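Local coordinates for KLLA0E02245p (Kluyveromyces lactis, PDB 4GPS), which removes the NAD cap from the 5' end of RNAs, using a divalent metal cation, and also works as a decapping enzyme and 5'-3' exoribonuclease, at residues A[293-298]-A[312-317]; A[316-319]-A[323-326]; A[348-353]-A[369-374]. All coordinates share one frame; numbering follows the deposited sequence.

Contact 1. Residues A[293-298]-A[312-317]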
loop_
_atom_site.group_PDB
_atom_site.type_symbol
_atom_site.label_atom_id
_atom_site.label_comp_id
_atom_site.label_asym_id
_atom_site.label_seq_id
_atom_site.Cartn_x
_atom_site.Cartn_y
_atom_site.Cartn_z
ATOM N N GLU A 293 -8.267 0.432 7.402
ATOM C CA GLU A 293 -6.883 0.036 7.622
ATOM C C GLU A 293 -6.408 0.725 8.903
ATOM O O GLU A 293 -6.491 1.952 9.052
ATOM C CB GLU A 293 -6.024 0.436 6.412
ATOM C CG GLU A 293 -6.696 0.072 5.086
ATOM C CD GLU A 293 -5.723 -0.298 3.992
ATOM O OE1 GLU A 293 -4.828 -1.120 4.260
ATOM O OE2 GLU A 293 -5.855 0.216 2.863
ATOM N N ILE A 294 -5.939 -0.106 9.824
ATOM C CA ILE A 294 -5.490 0.286 11.143
ATOM C C ILE A 294 -3.981 0.565 11.218
ATOM O O ILE A 294 -3.155 -0.250 10.793
ATOM C CB ILE A 294 -5.893 -0.829 12.129
ATOM C CG1 ILE A 294 -7.413 -1.017 12.022
ATOM C CG2 ILE A 294 -5.412 -0.514 13.566
ATOM C CD1 ILE A 294 -7.953 -2.092 12.891
ATOM N N LYS A 295 -3.641 1.736 11.745
ATOM C CA LYS A 295 -2.241 2.149 11.889
ATOM C C LYS A 295 -1.968 2.542 13.344
ATOM O O LYS A 295 -2.794 3.203 14.001
ATOM C CB LYS A 295 -1.916 3.339 10.963
ATOM C CG LYS A 295 -1.958 3.029 9.480
ATOM C CD LYS A 295 -0.838 2.068 9.074
ATOM C CE LYS A 295 -0.885 1.769 7.613
ATOM N NZ LYS A 295 0.171 0.823 7.209
ATOM N N SER A 296 -0.818 2.104 13.832
ATOM C CA SER A 296 -0.360 2.403 15.179
ATOM C C SER A 296 0.642 3.557 15.048
ATOM O O SER A 296 1.554 3.494 14.235
ATOM C CB SER A 296 0.336 1.177 15.761
ATOM O OG SER A 296 0.872 1.453 17.036
ATOM N N SER A 297 0.489 4.612 15.841
ATOM C CA SER A 297 1.424 5.728 15.729
ATOM C C SER A 297 1.616 6.538 17.009
ATOM O O SER A 297 0.854 6.445 17.967
ATOM C CB SER A 297 0.933 6.676 14.625
ATOM O OG SER A 297 1.925 7.594 14.225
ATOM N N VAL A 298 2.658 7.340 17.012
ATOM C CA VAL A 298 2.891 8.238 18.121
ATOM C C VAL A 298 2.369 9.561 17.472
ATOM O O VAL A 298 2.311 9.641 16.235
ATOM C CB VAL A 298 4.409 8.222 18.428
ATOM C CG1 VAL A 298 5.075 9.450 17.947
ATOM C CG2 VAL A 298 4.628 7.922 19.887
ATOM N N LEU A 312 2.843 9.917 3.874
ATOM C CA LEU A 312 2.764 9.778 2.422
ATOM C C LEU A 312 2.486 8.323 2.039
ATOM O O LEU A 312 1.657 8.040 1.178
ATOM C CB LEU A 312 4.065 10.258 1.757
ATOM C CG LEU A 312 4.190 10.085 0.235
ATOM C CD1 LEU A 312 3.106 10.949 -0.446
ATOM C CD2 LEU A 312 5.617 10.443 -0.250
ATOM N N ARG A 313 3.159 7.395 2.705
ATOM C CA ARG A 313 2.998 5.984 2.411
ATOM C C ARG A 313 1.557 5.564 2.678
ATOM O O ARG A 313 0.943 4.836 1.903
ATOM C CB ARG A 313 3.988 5.183 3.267
ATOM C CG ARG A 313 4.556 3.960 2.574
ATOM C CD ARG A 313 5.690 3.295 3.355
ATOM N NE ARG A 313 6.373 2.332 2.489
ATOM C CZ ARG A 313 5.838 1.174 2.155
ATOM N NH1 ARG A 313 4.657 0.861 2.639
ATOM N NH2 ARG A 313 6.425 0.372 1.293
ATOM N N MET A 314 1.022 6.080 3.771
ATOM C CA MET A 314 -0.340 5.820 4.233
ATOM C C MET A 314 -1.312 6.285 3.124
ATOM O O MET A 314 -2.242 5.572 2.722
ATOM C CB MET A 314 -0.552 6.653 5.497
ATOM C CG MET A 314 -1.441 6.118 6.523
ATOM S SD MET A 314 -1.300 7.090 8.066
ATOM C CE MET A 314 0.154 6.286 8.846
ATOM N N TRP A 315 -1.101 7.510 2.663
ATOM C CA TRP A 315 -1.909 8.059 1.610
ATOM C C TRP A 315 -1.812 7.161 0.365
ATOM O O TRP A 315 -2.840 6.814 -0.208
ATOM C CB TRP A 315 -1.422 9.471 1.270
ATOM C CG TRP A 315 -2.113 10.069 0.069
ATOM C CD1 TRP A 315 -3.370 10.634 0.029
ATOM C CD2 TRP A 315 -1.625 10.086 -1.271
ATOM N NE1 TRP A 315 -3.687 10.987 -1.249
ATOM C CE2 TRP A 315 -2.639 10.666 -2.074
ATOM C CE3 TRP A 315 -0.432 9.659 -1.882
ATOM C CZ2 TRP A 315 -2.492 10.838 -3.462
ATOM C CZ3 TRP A 315 -0.288 9.828 -3.268
ATOM C CH2 TRP A 315 -1.316 10.412 -4.037
ATOM N N ILE A 316 -0.598 6.791 -0.067
ATOM C CA ILE A 316 -0.470 5.947 -1.264
ATOM C C ILE A 316 -1.178 4.631 -1.029
ATOM O O ILE A 316 -1.847 4.114 -1.916
ATOM C CB ILE A 316 0.968 5.607 -1.585
ATOM C CG1 ILE A 316 1.746 6.892 -1.867
ATOM C CG2 ILE A 316 1.017 4.641 -2.779
ATOM C CD1 ILE A 316 3.233 6.691 -1.823
ATOM N N GLN A 317 -1.038 4.107 0.184
ATOM C CA GLN A 317 -1.650 2.835 0.546
ATOM C C GLN A 317 -3.172 2.804 0.380
ATOM O O GLN A 317 -3.710 1.894 -0.245
ATOM C CB GLN A 317 -1.250 2.461 1.967
ATOM C CG GLN A 317 -1.988 1.309 2.540
ATOM C CD GLN A 317 -1.756 1.160 4.044
ATOM O OE1 GLN A 317 -2.452 0.400 4.711
ATOM N NE2 GLN A 317 -0.777 1.877 4.573
#

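Contact 2. Residues A[316-319]-A[323-326]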
loop_
_atom_site.group_PDB
_atom_site.type_symbol
_atom_site.label_atom_id
_atom_site.label_comp_id
_atom_site.label_asym_id
_atom_site.label_seq_id
_atom_site.Cartn_x
_atom_site.Cartn_y
_atom_site.Cartn_z
ATOM N N ILE A 316 -0.598 6.791 -0.067
ATOM C CA ILE A 316 -0.470 5.947 -1.264
ATOM C C ILE A 316 -1.178 4.631 -1.029
ATOM O O ILE A 316 -1.847 4.114 -1.916
ATOM C CB ILE A 316 0.968 5.607 -1.585
ATOM C CG1 ILE A 316 1.746 6.892 -1.867
ATOM C CG2 ILE A 316 1.017 4.641 -2.779
ATOM C CD1 ILE A 316 3.233 6.691 -1.823
ATOM N N GLN A 317 -1.038 4.107 0.184
ATOM C CA GLN A 317 -1.650 2.835 0.546
ATOM C C GLN A 317 -3.172 2.804 0.380
ATOM O O GLN A 317 -3.710 1.894 -0.245
ATOM C CB GLN A 317 -1.250 2.461 1.967
ATOM C CG GLN A 317 -1.988 1.309 2.540
ATOM C CD GLN A 317 -1.756 1.160 4.044
ATOM O OE1 GLN A 317 -2.452 0.400 4.711
ATOM N NE2 GLN A 317 -0.777 1.877 4.573
ATOM N N THR A 318 -3.880 3.788 0.907
ATOM C CA THR A 318 -5.321 3.754 0.758
ATOM C C THR A 318 -5.752 4.278 -0.593
ATOM O O THR A 318 -6.743 3.801 -1.165
ATOM C CB THR A 318 -6.045 4.515 1.876
ATOM O OG1 THR A 318 -5.485 5.810 2.025
ATOM C CG2 THR A 318 -5.919 3.745 3.199
ATOM N N ASN A 319 -4.982 5.213 -1.143
ATOM C CA ASN A 319 -5.345 5.750 -2.443
ATOM C C ASN A 319 -5.316 4.723 -3.570
ATOM O O ASN A 319 -5.967 4.916 -4.583
ATOM C CB ASN A 319 -4.464 6.929 -2.822
ATOM C CG ASN A 319 -5.090 7.768 -3.897
ATOM O OD1 ASN A 319 -4.678 7.737 -5.033
ATOM N ND2 ASN A 319 -6.126 8.501 -3.536
ATOM N N LYS A 323 -12.282 1.926 -2.245
ATOM C CA LYS A 323 -12.934 2.549 -1.077
ATOM C C LYS A 323 -12.130 2.100 0.130
ATOM O O LYS A 323 -11.855 0.919 0.266
ATOM C CB LYS A 323 -14.374 2.009 -0.894
ATOM C CG LYS A 323 -14.393 0.509 -0.327
ATOM C CD LYS A 323 -15.773 -0.230 -0.234
ATOM C CE LYS A 323 -15.574 -1.709 0.234
ATOM N NZ LYS A 323 -16.839 -2.508 0.487
ATOM N N SER A 324 -11.772 2.999 1.029
ATOM C CA SER A 324 -10.996 2.560 2.185
ATOM C C SER A 324 -10.734 3.702 3.121
ATOM O O SER A 324 -10.347 4.778 2.697
ATOM C CB SER A 324 -9.663 1.977 1.725
ATOM O OG SER A 324 -8.824 1.721 2.815
ATOM N N ASP A 325 -10.963 3.490 4.403
ATOM C CA ASP A 325 -10.689 4.547 5.368
ATOM C C ASP A 325 -9.539 4.125 6.256
ATOM O O ASP A 325 -9.157 2.945 6.290
ATOM C CB ASP A 325 -11.921 4.859 6.224
ATOM C CG ASP A 325 -12.968 5.656 5.462
ATOM O OD1 ASP A 325 -12.616 6.307 4.451
ATOM O OD2 ASP A 325 -14.143 5.650 5.875
ATOM N N LEU A 326 -8.973 5.096 6.956
ATOM C CA LEU A 326 -7.889 4.827 7.873
ATOM C C LEU A 326 -8.390 5.083 9.267
ATOM O O LEU A 326 -9.238 5.941 9.483
ATOM C CB LEU A 326 -6.718 5.762 7.612
ATOM C CG LEU A 326 -5.864 5.447 6.397
ATOM C CD1 LEU A 326 -5.044 6.655 5.979
ATOM C CD2 LEU A 326 -4.957 4.325 6.745
#

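Contact 3. Residues A[348-353]-A[369-374]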
loop_
_atom_site.group_PDB
_atom_site.type_symbol
_atom_site.label_atom_id
_atom_site.label_comp_id
_atom_site.label_asym_id
_atom_site.label_seq_id
_atom_site.Cartn_x
_atom_site.Cartn_y
_atom_site.Cartn_z
ATOM N N ASP A 348 -8.736 13.356 3.944
ATOM C CA ASP A 348 -8.166 13.821 5.207
ATOM C C ASP A 348 -6.650 13.568 5.259
ATOM O O ASP A 348 -5.882 14.497 5.579
ATOM C CB ASP A 348 -8.850 13.158 6.415
ATOM C CG ASP A 348 -10.367 13.408 6.452
ATOM O OD1 ASP A 348 -10.792 14.581 6.368
ATOM O OD2 ASP A 348 -11.142 12.430 6.568
ATOM N N ILE A 349 -6.192 12.345 4.963
ATOM C CA ILE A 349 -4.735 12.120 4.999
ATOM C C ILE A 349 -4.109 13.045 3.975
ATOM O O ILE A 349 -3.072 13.613 4.231
ATOM C CB ILE A 349 -4.290 10.705 4.607
ATOM C CG1 ILE A 349 -4.851 9.699 5.574
ATOM C CG2 ILE A 349 -2.763 10.609 4.714
ATOM C CD1 ILE A 349 -4.270 9.885 6.980
ATOM N N TYR A 350 -4.762 13.203 2.828
ATOM C CA TYR A 350 -4.254 14.077 1.759
ATOM C C TYR A 350 -4.037 15.517 2.218
ATOM O O TYR A 350 -2.979 16.106 2.001
ATOM C CB TYR A 350 -5.225 14.120 0.579
ATOM C CG TYR A 350 -4.717 15.010 -0.510
ATOM C CD1 TYR A 350 -3.634 14.623 -1.291
ATOM C CD2 TYR A 350 -5.254 16.286 -0.710
ATOM C CE1 TYR A 350 -3.078 15.483 -2.251
ATOM C CE2 TYR A 350 -4.704 17.160 -1.672
ATOM C CZ TYR A 350 -3.611 16.742 -2.441
ATOM O OH TYR A 350 -3.071 17.562 -3.416
ATOM N N HIS A 351 -5.073 16.076 2.829
ATOM C CA HIS A 351 -5.028 17.446 3.306
ATOM C C HIS A 351 -3.921 17.603 4.356
ATOM O O HIS A 351 -3.231 18.605 4.353
ATOM C CB HIS A 351 -6.402 17.865 3.882
ATOM C CG HIS A 351 -6.391 19.207 4.555
ATOM N ND1 HIS A 351 -6.184 20.390 3.866
ATOM C CD2 HIS A 351 -6.467 19.545 5.868
ATOM C CE1 HIS A 351 -6.125 21.391 4.728
ATOM N NE2 HIS A 351 -6.291 20.906 5.948
ATOM N N LYS A 352 -3.740 16.622 5.241
ATOM C CA LYS A 352 -2.688 16.727 6.250
ATOM C C LYS A 352 -1.301 16.847 5.570
ATOM O O LYS A 352 -0.439 17.581 6.054
ATOM C CB LYS A 352 -2.744 15.507 7.201
ATOM C CG LYS A 352 -1.936 15.626 8.507
ATOM C CD LYS A 352 -2.348 14.520 9.484
ATOM C CE LYS A 352 -1.660 14.646 10.846
ATOM N NZ LYS A 352 -1.917 15.967 11.544
ATOM N N ILE A 353 -1.092 16.167 4.439
ATOM C CA ILE A 353 0.212 16.244 3.764
ATOM C C ILE A 353 0.327 17.216 2.591
ATOM O O ILE A 353 1.417 17.370 2.037
ATOM C CB ILE A 353 0.727 14.834 3.285
ATOM C CG1 ILE A 353 -0.202 14.243 2.234
ATOM C CG2 ILE A 353 0.799 13.859 4.473
ATOM C CD1 ILE A 353 0.264 12.884 1.772
ATOM N N ASN A 369 5.535 15.446 -1.566
ATOM C CA ASN A 369 4.293 15.908 -2.149
ATOM C C ASN A 369 3.560 14.737 -2.837
ATOM O O ASN A 369 4.096 14.133 -3.770
ATOM C CB ASN A 369 4.603 17.020 -3.167
ATOM C CG ASN A 369 3.366 17.791 -3.589
ATOM O OD1 ASN A 369 2.331 17.214 -3.942
ATOM N ND2 ASN A 369 3.474 19.108 -3.569
ATOM N N PRO A 370 2.322 14.426 -2.402
ATOM C CA PRO A 370 1.572 13.328 -3.022
ATOM C C PRO A 370 1.411 13.530 -4.535
ATOM O O PRO A 370 1.244 12.559 -5.277
ATOM C CB PRO A 370 0.216 13.367 -2.330
ATOM C CG PRO A 370 0.433 14.222 -1.131
ATOM C CD PRO A 370 1.480 15.196 -1.480
ATOM N N ASN A 371 1.451 14.783 -4.994
ATOM C CA ASN A 371 1.279 15.045 -6.419
ATOM C C ASN A 371 2.516 14.668 -7.201
ATOM O O ASN A 371 2.423 14.154 -8.318
ATOM C CB ASN A 371 0.896 16.493 -6.654
ATOM C CG ASN A 371 -0.460 16.817 -6.075
ATOM O OD1 ASN A 371 -0.563 17.482 -5.026
ATOM N ND2 ASN A 371 -1.516 16.341 -6.740
ATOM N N VAL A 372 3.680 14.896 -6.610
ATOM C CA VAL A 372 4.920 14.495 -7.253
ATOM C C VAL A 372 4.967 12.951 -7.220
ATOM O O VAL A 372 5.360 12.330 -8.192
ATOM C CB VAL A 372 6.117 15.118 -6.510
ATOM C CG1 VAL A 372 7.428 14.534 -7.005
ATOM C CG2 VAL A 372 6.076 16.630 -6.726
ATOM N N ALA A 373 4.549 12.329 -6.113
ATOM C CA ALA A 373 4.536 10.852 -6.052
ATOM C C ALA A 373 3.667 10.337 -7.224
ATOM O O ALA A 373 4.037 9.396 -7.929
ATOM C CB ALA A 373 3.967 10.361 -4.708
ATOM N N ASN A 374 2.517 10.978 -7.436
ATOM C CA ASN A 374 1.635 10.614 -8.532
ATOM C C ASN A 374 2.350 10.776 -9.892
ATOM O O ASN A 374 2.240 9.919 -10.755
ATOM C CB ASN A 374 0.383 11.478 -8.472
ATOM C CG ASN A 374 -0.616 11.095 -9.507
ATOM O OD1 ASN A 374 -0.876 9.926 -9.701
ATOM N ND2 ASN A 374 -1.182 12.076 -10.189
#

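Contact 1. Residues A[293-298]-A[312-317]
Glu-293 reaches from its strand toward the last turns of helix 305-319, where its carboxylate meets the amide of Gln-317. OE1 of Glu-293 stands 2.9 Å from the atom modelled as OE1 of Gln-317; the amide is probably reversed, and turned back it could make this a hydrogen bond. The two groups come from opposite directions with their planes 77° apart. OE2 of Glu-293 forms a salt bridge with Arg-182. Ile-294 turns its side chain off the helix; like Glu-293 it belongs to the divalent-metal site, and its backbone N is hydrogen-bonded to OD2 of Asp-282, a third metal-site residue. Glu-293, Ile-294 and Lys-295 match the (D/E)-X-K element of the PD-(D/E)XK nuclease fold, on a strand running nearly antiparallel to the helix (172°), the axes 11.3 Å apart. In Lys-295, a probable substrate-binding residue like Gln-317, the bend at chi2 (-67°) followed by a straight run carries NZ to the Gln-317 amide, the two side chains coming from opposite directions. NZ of Lys-295 lies 3.0 Å from the modelled NE2 of Gln-317. Nearer the root of the lysine, CE of Met-314 slips alongside in the opposite sense, 3.9 Å from CG of Lys-295. Met-314 also packs on Leu-326 and Ile-328 of the neighbouring strand.

Contact 2. Residues A[316-319]-A[323-326]
Thr-318 and Ser-324 are the facing pair, their CA atoms 6.0 Å apart, where the chain leaves helix 305-319 and doubles back toward strand 325-331. Just three residues separate the two segments, and the helix end comes down beside the start of the strand. Both residues direct CB at the other segment; the CB of Leu-326 points past the helix, and its branched end makes the approach. The methyl of Thr-318 does most of the touching. With chi1 at 50°, OG1 is tucked over the residue's own backbone, where it makes a weak hydrogen bond to Met-314 O one turn back. The same rotation sends CG2 outward to the strand. Thr-318 CG2 is 3.6 Å from Ser-324 OG, and it lies at the same 3.6 Å from CG of Leu-326. CD2 of Leu-326 closes on Thr-318 CG2 at 3.7 Å, while CD1 takes the OG1 side, 4.1 Å from Thr-318 OG1. The methyl thus sits against the branch point of the leucine, nearer CD2 than CD1, with the serine hydroxyl also touching it. That hydroxyl also has a weak hydrogen bond to OE2 of Glu-293. From helix 346-353, Ile-346 touches Thr-318 and Ile-349 touches Leu-326. All three touching residues are buried, at the helix-to-strand return of a beta-alpha-beta crossover in the PD-(D/E)XK nuclease core, next to the metal-site residue Glu-293.

Contact 3. Residues A[348-353]-A[369-374]
Tyr-350 OH sits among several polar groups: it is hydrogen-bonded to Val-76 O, and the amides of Asn-371 and Asn-354 lie close by. Across the contact, the atom modelled as OD1 of Asn-371 is 3.0 Å from Tyr-350 OH; the amide is probably reversed, so its two ends should not be told apart here. It approaches at the ring edge, near the ring plane, with the amide plane turned 85° from the ring. This is a helix-to-helix junction: the end of helix 346-353 meets the beginning of helix 370-393, the short axes 109° apart in direction. Asn-369 is the N-cap of the second helix. OD1 of Asn-369 accepts from Asn-371 N at 2.8 Å, on a lone pair in the carbonyl plane, while its ND2 is held by two backbone carbonyls, those of Tyr-74 and Val-72. The loop through those residues is thereby tied to the start of the helix. Pro-370, in the first turn, is the apolar centre of the contact. Tyr-350, with CG anti to the backbone N, crosses the proline at a slant, its CE1 3.9 Å from Pro-370 CG. Trp-315 of helix 305-319 touches Pro-370, Ile-349 and Ile-353. Ile-353 slides past the proline ring in the opposite sense. Its chi1 of 64° puts CG1 between backbone N and carbonyl carbon. Ile-353 CG1 is 3.4 Å from Pro-370 CG, and CD1 of Ile-353 is modelled 3.2 Å from that same CG, a carbon-carbon approach so short that the exact fit is doubtful.

In the fold
Contacts 1 and 2 belong to one crossover, the first joining strand 290-297 to helix 305-319, the second that helix to strand 325-331. They share Ile-316 and Gln-317, and their strands are parallel neighbours, joined where Glu-293 N lies 2.9 Å from Asp-325 O. Contact 1 carries the metal-site residues Glu-293 and Ile-294 and the probable substrate-binding Lys-295 and Gln-317, the last about 4 Å from a bound citrate, probably from the crystallisation liquor. Contact 3 lies farther out, its Ile-353 side chain about 11 Å from that of Gln-317. Trp-315 links contact 1 to contact 3, its CH2 atom 3.6 Å from Pro-370 O, while Ile-349 of contact 3 packs against Leu-326 of contact 2.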